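Putative D-lactate dehydrogenase (Chlamydomonas reinhardtii, PDB 4ZGS) reduces pyruvate in algal chloroplasts, probably to D-lactate with NADH, as a member of the D-isomer specific 2-hydroxyacid dehydrogenase family. Local coordinates at residues 91-99 / 116-126; 190-198 / 212-220. One frame throughout, in Å; residues are numbered along the deposited sequence.

Contact 1: 91-99 / 116-126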
loop_
_atom_site.group_PDB
_atom_site.type_symbol
_atom_site.label_atom_id
_atom_site.label_comp_id
_atom_site.label_asym_id
_atom_site.label_seq_id
_atom_site.Cartn_x
_atom_site.Cartn_y
_atom_site.Cartn_z
ATOM N N ASP A 91 10.231 6.450 -35.248
ATOM C CA ASP A 91 11.462 5.838 -35.716
ATOM C C ASP A 91 11.349 6.005 -37.215
ATOM O O ASP A 91 10.362 6.571 -37.669
ATOM C CB ASP A 91 11.621 4.385 -35.249
ATOM C CG ASP A 91 10.457 3.490 -35.649
ATOM O OD1 ASP A 91 9.628 3.899 -36.481
ATOM O OD2 ASP A 91 10.382 2.352 -35.132
ATOM N N ALA A 92 12.283 5.484 -37.992
ATOM C CA ALA A 92 12.261 5.781 -39.417
ATOM C C ALA A 92 10.956 5.358 -40.105
ATOM O O ALA A 92 10.541 5.981 -41.082
ATOM C CB ALA A 92 13.448 5.136 -40.093
ATOM N N SER A 93 10.294 4.329 -39.583
ATOM C CA SER A 93 9.097 3.789 -40.242
ATOM C C SER A 93 7.800 4.593 -40.004
ATOM O O SER A 93 6.993 4.726 -40.927
ATOM C CB SER A 93 8.871 2.326 -39.828
ATOM O OG SER A 93 8.558 2.207 -38.454
ATOM N N VAL A 94 7.587 5.135 -38.802
ATOM C CA VAL A 94 6.333 5.860 -38.562
ATOM C C VAL A 94 6.371 7.266 -39.171
ATOM O O VAL A 94 5.319 7.827 -39.496
ATOM C CB VAL A 94 5.974 5.989 -37.051
ATOM C CG1 VAL A 94 5.863 4.624 -36.390
ATOM C CG2 VAL A 94 6.985 6.824 -36.320
ATOM N N ILE A 95 7.571 7.819 -39.364
ATOM C CA ILE A 95 7.701 9.118 -40.019
ATOM C C ILE A 95 7.238 8.936 -41.458
ATOM O O ILE A 95 6.751 9.868 -42.097
ATOM C CB ILE A 95 9.131 9.697 -39.964
ATOM C CG1 ILE A 95 9.414 10.306 -38.584
ATOM C CG2 ILE A 95 9.274 10.838 -40.958
ATOM C CD1 ILE A 95 10.222 9.440 -37.640
ATOM N N LYS A 96 7.364 7.714 -41.962
ATOM C CA LYS A 96 7.018 7.470 -43.345
ATOM C C LYS A 96 5.511 7.561 -43.464
ATOM O O LYS A 96 4.992 8.150 -44.406
ATOM C CB LYS A 96 7.514 6.093 -43.810
ATOM C CG LYS A 96 7.372 5.855 -45.310
ATOM C CD LYS A 96 7.992 4.522 -45.751
ATOM C CE LYS A 96 7.886 4.336 -47.263
ATOM N NZ LYS A 96 8.508 3.070 -47.747
ATOM N N GLU A 97 4.802 7.048 -42.468
ATOM C CA GLU A 97 3.354 7.040 -42.567
ATOM C C GLU A 97 2.722 8.369 -42.199
ATOM O O GLU A 97 1.712 8.756 -42.787
ATOM C CB GLU A 97 2.786 5.936 -41.662
ATOM C CG GLU A 97 3.184 4.556 -42.126
ATOM C CD GLU A 97 2.844 4.357 -43.569
ATOM O OE1 GLU A 97 1.713 4.718 -43.942
ATOM O OE2 GLU A 97 3.711 3.888 -44.338
ATOM N N LEU A 98 3.398 9.129 -41.345
ATOM C CA LEU A 98 2.937 10.471 -41.022
ATOM C C LEU A 98 3.113 11.405 -42.193
ATOM O O LEU A 98 2.272 12.269 -42.421
ATOM C CB LEU A 98 3.666 11.045 -39.802
ATOM C CG LEU A 98 3.308 10.433 -38.453
ATOM C CD1 LEU A 98 4.085 11.088 -37.300
ATOM C CD2 LEU A 98 1.809 10.555 -38.250
ATOM N N ALA A 99 4.190 11.219 -42.945
ATOM C CA ALA A 99 4.421 12.054 -44.109
ATOM C C ALA A 99 3.281 11.919 -45.116
ATOM O O ALA A 99 2.727 12.922 -45.574
ATOM C CB ALA A 99 5.758 11.697 -44.769
ATOM N N VAL A 116 12.673 10.569 -31.859
ATOM C CA VAL A 116 12.287 10.863 -33.239
ATOM C C VAL A 116 13.492 10.760 -34.147
ATOM O O VAL A 116 14.587 11.177 -33.782
ATOM C CB VAL A 116 11.662 12.272 -33.395
ATOM C CG1 VAL A 116 12.703 13.338 -33.196
ATOM C CG2 VAL A 116 11.039 12.425 -34.774
ATOM N N ASP A 117 13.263 10.245 -35.353
ATOM C CA ASP A 117 14.322 10.106 -36.338
ATOM C C ASP A 117 14.295 11.322 -37.251
ATOM O O ASP A 117 13.388 11.478 -38.070
ATOM C CB ASP A 117 14.138 8.797 -37.129
ATOM C CG ASP A 117 15.239 8.553 -38.156
ATOM O OD1 ASP A 117 16.093 9.440 -38.366
ATOM O OD2 ASP A 117 15.254 7.456 -38.757
ATOM N N LEU A 118 15.345 12.133 -37.146
ATOM C CA LEU A 118 15.421 13.408 -37.854
ATOM C C LEU A 118 15.974 13.187 -39.233
ATOM O O LEU A 118 15.847 14.043 -40.104
ATOM C CB LEU A 118 16.302 14.405 -37.096
ATOM C CG LEU A 118 15.967 14.749 -35.645
ATOM C CD1 LEU A 118 17.064 15.609 -35.045
ATOM C CD2 LEU A 118 14.639 15.477 -35.573
ATOM N N HIS A 119 16.589 12.024 -39.428
ATOM C CA HIS A 119 17.109 11.660 -40.738
ATOM C C HIS A 119 15.941 11.171 -41.576
ATOM O O HIS A 119 15.953 11.289 -42.800
ATOM C CB HIS A 119 18.217 10.597 -40.649
ATOM C CG HIS A 119 19.498 11.088 -40.037
ATOM N ND1 HIS A 119 19.786 12.428 -39.877
ATOM C CD2 HIS A 119 20.586 10.417 -39.588
ATOM C CE1 HIS A 119 20.983 12.560 -39.334
ATOM N NE2 HIS A 119 21.492 11.353 -39.151
ATOM N N ALA A 120 14.920 10.638 -40.909
ATOM C CA ALA A 120 13.720 10.217 -41.616
ATOM C C ALA A 120 12.833 11.423 -41.923
ATOM O O ALA A 120 12.272 11.530 -43.020
ATOM C CB ALA A 120 12.956 9.178 -40.801
ATOM N N CYS A 121 12.776 12.371 -40.991
ATOM C CA CYS A 121 11.947 13.550 -41.202
ATOM C C CYS A 121 12.502 14.400 -42.326
ATOM O O CYS A 121 11.743 14.956 -43.112
ATOM C CB CYS A 121 11.843 14.399 -39.935
ATOM S SG CYS A 121 11.031 13.627 -38.516
ATOM N N ALA A 122 13.824 14.456 -42.436
ATOM C CA ALA A 122 14.439 15.232 -43.493
ATOM C C ALA A 122 14.028 14.687 -44.852
ATOM O O ALA A 122 13.736 15.447 -45.766
ATOM C CB ALA A 122 15.949 15.225 -43.348
ATOM N N GLU A 123 13.941 13.365 -44.955
ATOM C CA GLU A 123 13.667 12.716 -46.233
ATOM C C GLU A 123 12.199 12.855 -46.638
ATOM O O GLU A 123 11.880 12.934 -47.824
ATOM C CB GLU A 123 14.056 11.229 -46.160
ATOM C CG GLU A 123 15.569 10.973 -46.086
ATOM C CD GLU A 123 15.929 9.505 -45.856
ATOM O OE1 GLU A 123 15.011 8.658 -45.834
ATOM O OE2 GLU A 123 17.134 9.201 -45.695
ATOM N N HIS A 124 11.312 12.886 -45.647
ATOM C CA HIS A 124 9.870 12.922 -45.894
ATOM C C HIS A 124 9.202 14.298 -45.773
ATOM O O HIS A 124 7.975 14.398 -45.851
ATOM C CB HIS A 124 9.181 11.902 -44.992
ATOM C CG HIS A 124 9.537 10.490 -45.334
ATOM N ND1 HIS A 124 10.731 9.912 -44.956
ATOM C CD2 HIS A 124 8.883 9.558 -46.064
ATOM C CE1 HIS A 124 10.783 8.675 -45.416
ATOM N NE2 HIS A 124 9.674 8.434 -46.090
ATOM N N GLY A 125 9.990 15.345 -45.545
ATOM C CA GLY A 125 9.447 16.693 -45.568
ATOM C C GLY A 125 8.790 17.115 -44.268
ATOM O O GLY A 125 8.091 18.128 -44.197
ATOM N N VAL A 126 8.983 16.307 -43.236
ATOM C CA VAL A 126 8.437 16.600 -41.917
ATOM C C VAL A 126 9.416 17.441 -41.068
ATOM O O VAL A 126 10.602 17.110 -40.972
ATOM C CB VAL A 126 8.086 15.277 -41.177
ATOM C CG1 VAL A 126 7.465 15.549 -39.780
ATOM C CG2 VAL A 126 7.170 14.418 -42.046
#
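Ile-95 leans against Ala-120 and Cys-121 where two successive helices of a parallel alpha/beta domain, flavodoxin-like in its strand order, lie side by side. The segments 92-99 and 118-124 run in nearly the same direction, their axes 8.6 Å apart and inclined by 27°. The beta-branched side chain of Ile-95 divides its contacts: CB meets Ala-120 CB at 3.9 Å, CG1 lies 3.7 Å from Cys-121 SG, and CG2, anti to the backbone N, is brought over the carbonyl of Ala-120. Cys-121 also rests on Val-128 of the following strand, which carries this apolar seam down to the sheet. Toward the helix starts, Asp-117 turns its carboxylate two ways: OD1 accepts from His-119 N and, weakly, from Ala-120 N as the N-cap, while OD2 lies 3.2 Å from Ala-92 CB. At the other end the ring of His-124 is fixed in rotation by its ND1, which donates to Ala-120 O at 3.0 Å with the acceptor only 8° out of the ring plane; the same oxygen also takes His-124 N. Ala-99 CB presses on His-124 CB, and Val-126, after the Schellman turn at Gly-125, packs CG2 against Ala-99 CB as well. Over one face of the ring sits Lys-96 CA, a CH-pi contact 4.1 Å from the centroid, and Lys-96 CG reaches His-124 NE2 at 3.5 Å.

Contact 2: 190-198 / 212-220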
loop_
_atom_site.group_PDB
_atom_site.type_symbol
_atom_site.label_atom_id
_atom_site.label_comp_id
_atom_site.label_asym_id
_atom_site.label_seq_id
_atom_site.Cartn_x
_atom_site.Cartn_y
_atom_site.Cartn_z
ATOM N N GLY A 190 20.334 23.255 -11.454
ATOM C CA GLY A 190 21.267 23.215 -10.336
ATOM C C GLY A 190 21.344 24.564 -9.611
ATOM O O GLY A 190 21.371 24.614 -8.367
ATOM N N GLN A 191 21.311 25.653 -10.379
ATOM C CA GLN A 191 21.285 26.992 -9.788
ATOM C C GLN A 191 20.104 27.140 -8.828
ATOM O O GLN A 191 20.259 27.717 -7.731
ATOM C CB GLN A 191 21.231 28.076 -10.877
ATOM C CG GLN A 191 21.245 29.505 -10.372
ATOM C CD GLN A 191 21.103 30.503 -11.513
ATOM O OE1 GLN A 191 21.648 30.301 -12.594
ATOM N NE2 GLN A 191 20.340 31.555 -11.291
ATOM N N GLN A 192 18.930 26.650 -9.234
ATOM C CA GLN A 192 17.761 26.739 -8.369
ATOM C C GLN A 192 17.919 25.805 -7.163
ATOM O O GLN A 192 17.476 26.133 -6.062
ATOM C CB GLN A 192 16.472 26.422 -9.126
ATOM C CG GLN A 192 16.125 27.441 -10.211
ATOM C CD GLN A 192 16.133 28.885 -9.671
ATOM O OE1 GLN A 192 15.696 29.145 -8.556
ATOM N NE2 GLN A 192 16.650 29.808 -10.457
ATOM N N ALA A 193 18.569 24.661 -7.358
ATOM C CA ALA A 193 18.673 23.700 -6.266
ATOM C C ALA A 193 19.563 24.313 -5.213
ATOM O O ALA A 193 19.256 24.293 -4.029
ATOM C CB ALA A 193 19.208 22.342 -6.754
ATOM N N ALA A 194 20.655 24.898 -5.674
ATOM C CA ALA A 194 21.568 25.662 -4.810
ATOM C C ALA A 194 20.863 26.822 -4.094
ATOM O O ALA A 194 21.020 26.970 -2.881
ATOM C CB ALA A 194 22.715 26.175 -5.604
ATOM N N ARG A 195 20.065 27.610 -4.818
ATOM C CA ARG A 195 19.332 28.719 -4.200
ATOM C C ARG A 195 18.417 28.212 -3.084
ATOM O O ARG A 195 18.464 28.721 -1.966
ATOM C CB ARG A 195 18.493 29.492 -5.225
ATOM C CG ARG A 195 17.676 30.624 -4.587
ATOM C CD ARG A 195 16.701 31.315 -5.550
ATOM N NE ARG A 195 15.717 30.377 -6.119
ATOM C CZ ARG A 195 14.659 29.907 -5.449
ATOM N NH1 ARG A 195 13.817 29.054 -6.029
ATOM N NH2 ARG A 195 14.458 30.261 -4.183
ATOM N N ILE A 196 17.581 27.218 -3.395
ATOM C CA ILE A 196 16.630 26.649 -2.427
ATOM C C ILE A 196 17.327 26.034 -1.205
ATOM O O ILE A 196 16.935 26.272 -0.039
ATOM C CB ILE A 196 15.742 25.550 -3.080
ATOM C CG1 ILE A 196 14.822 26.114 -4.167
ATOM C CG2 ILE A 196 14.877 24.896 -2.043
ATOM C CD1 ILE A 196 14.293 25.026 -5.170
ATOM N N LEU A 197 18.366 25.244 -1.458
ATOM C CA LEU A 197 19.002 24.521 -0.363
ATOM C C LEU A 197 19.781 25.478 0.567
ATOM O O LEU A 197 19.796 25.281 1.788
ATOM C CB LEU A 197 19.883 23.384 -0.916
ATOM C CG LEU A 197 19.090 22.146 -1.434
ATOM C CD1 LEU A 197 19.877 21.289 -2.414
ATOM C CD2 LEU A 197 18.623 21.286 -0.267
ATOM N N LYS A 198 20.387 26.528 0.004
ATOM C CA LYS A 198 21.039 27.582 0.811
ATOM C C LYS A 198 19.962 28.275 1.640
ATOM O O LYS A 198 20.150 28.601 2.801
ATOM C CB LYS A 198 21.759 28.596 -0.092
ATOM C CG LYS A 198 22.525 29.689 0.616
ATOM C CD LYS A 198 23.739 29.092 1.271
ATOM C CE LYS A 198 24.762 30.136 1.697
ATOM N NZ LYS A 198 26.063 29.436 1.963
ATOM N N ASN A 212 28.933 29.074 -12.215
ATOM C CA ASN A 212 27.776 29.919 -12.518
ATOM C C ASN A 212 27.770 31.187 -11.661
ATOM O O ASN A 212 27.594 31.106 -10.439
ATOM C CB ASN A 212 26.499 29.094 -12.305
ATOM C CG ASN A 212 25.213 29.875 -12.517
ATOM O OD1 ASN A 212 25.171 31.100 -12.429
ATOM N ND2 ASN A 212 24.138 29.144 -12.801
ATOM N N PRO A 213 27.891 32.368 -12.303
ATOM C CA PRO A 213 28.075 33.632 -11.551
ATOM C C PRO A 213 26.916 33.917 -10.586
ATOM O O PRO A 213 27.124 34.538 -9.548
ATOM C CB PRO A 213 28.149 34.698 -12.653
ATOM C CG PRO A 213 27.543 34.053 -13.874
ATOM C CD PRO A 213 27.806 32.575 -13.759
ATOM N N ALA A 214 25.725 33.416 -10.903
ATOM C CA ALA A 214 24.582 33.510 -10.004
ATOM C C ALA A 214 24.764 32.627 -8.750
ATOM O O ALA A 214 24.175 32.886 -7.690
ATOM C CB ALA A 214 23.303 33.150 -10.736
ATOM N N VAL A 215 25.541 31.560 -8.876
ATOM C CA VAL A 215 25.746 30.702 -7.727
ATOM C C VAL A 215 26.809 31.351 -6.836
ATOM O O VAL A 215 26.669 31.420 -5.615
ATOM C CB VAL A 215 26.146 29.262 -8.135
ATOM C CG1 VAL A 215 26.480 28.435 -6.907
ATOM C CG2 VAL A 215 25.027 28.627 -8.893
ATOM N N GLU A 216 27.854 31.867 -7.453
ATOM C CA GLU A 216 28.865 32.589 -6.693
ATOM C C GLU A 216 28.264 33.784 -5.934
ATOM O O GLU A 216 28.542 33.979 -4.756
ATOM C CB GLU A 216 29.966 33.046 -7.642
ATOM C CG GLU A 216 30.663 31.865 -8.298
ATOM C CD GLU A 216 31.805 32.281 -9.196
ATOM O OE1 GLU A 216 31.640 33.276 -9.942
ATOM O OE2 GLU A 216 32.858 31.597 -9.167
ATOM N N ALA A 217 27.357 34.511 -6.574
ATOM C CA ALA A 217 26.709 35.662 -5.942
ATOM C C ALA A 217 25.752 35.288 -4.814
ATOM O O ALA A 217 25.161 36.160 -4.190
ATOM C CB ALA A 217 25.983 36.465 -6.973
ATOM N N MET A 218 25.499 34.000 -4.657
ATOM C CA MET A 218 24.716 33.469 -3.541
ATOM C C MET A 218 25.670 33.110 -2.426
ATOM O O MET A 218 25.268 32.645 -1.359
ATOM C CB MET A 218 23.931 32.218 -3.926
ATOM C CG MET A 218 22.813 32.356 -4.943
ATOM S SD MET A 218 21.990 30.754 -5.198
ATOM C CE MET A 218 22.041 30.540 -6.989
ATOM N N GLY A 219 26.954 33.297 -2.700
ATOM C CA GLY A 219 27.980 32.957 -1.738
ATOM C C GLY A 219 28.190 31.473 -1.559
ATOM O O GLY A 219 28.482 31.030 -0.445
ATOM N N ILE A 220 27.995 30.707 -2.634
ATOM C CA ILE A 220 28.249 29.273 -2.611
ATOM C C ILE A 220 29.566 28.925 -3.294
ATOM O O ILE A 220 29.716 29.148 -4.484
ATOM C CB ILE A 220 27.131 28.508 -3.276
ATOM C CG1 ILE A 220 25.846 28.652 -2.460
ATOM C CG2 ILE A 220 27.541 27.043 -3.468
ATOM C CD1 ILE A 220 24.609 28.158 -3.167
#
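Met-218 lays its thioether across the helix 190-198, SD 3.5 Å from Arg-195 CA and the methyl CE 3.6 Å from Gln-191 CG. The bend at its chi3 turns CE back along the helix toward Gln-191; the two side chains cross at about a right angle. This is the helix that follows the first strand (180-184) of the Rossmann sheet, meeting the short helix after the second strand, 203-207. With CG anti to the backbone N (chi1 -178°) and the chain extended beyond it, Gln-191 carries its amide to Asn-212, whose ND2 donates to Gln-191 OE1 at 2.8 Å in a fairly straight bond (160°). The two amide planes stand 84° apart, and the donor approaches tilted from the glutamine's carbonyl plane. Asn-212 ND2 also binds Thr-186 O, while its OD1 caps Ala-214 N, leaving both ends of this amide held. Ala-214 CB packs against the far end of the glutamine, 3.4 Å from Gln-191 NE2. Replacing Gln-191 by an alanine would probably cost Asn-212 ND2 the acceptor OE1, leaving it the bond to Thr-186 O, and open a gap beside Met-218 CE and Ala-214 CB. Deeper in, Ala-194 CB meets Ile-220 CD1 at 3.7 Å. Ile-220, Leu-197 and Lys-198 rest on Val-204 of edge strand 203-207; on other sides of helix 188-200, Gln-192 and Ile-196 pack on helix 136-151 and Arg-195 NH2 hydrogen-bonds to Ile-200 O of the second subunit.

The two contacts come in series along the chain, contact 1 closing before contact 2 opens. Their centres lie 42 Å apart on opposite sides of the chain's centre, with nearest atoms about 25 Å apart, and they share no helix or strand. Contact 1 joins helices 92-101 and 118-124 beside the five-stranded parallel sheet, away from the annotated sites; contact 2 lies against the Rossmann sheet, beside its edge strand 203-207, where the side chain of Asn-212 is about 6 Å from bound NAD. Each thus ties together neighbouring parts of one domain, consistent with the two-domain build of this dehydrogenase family, in which catalysis takes place in the cleft between the domains.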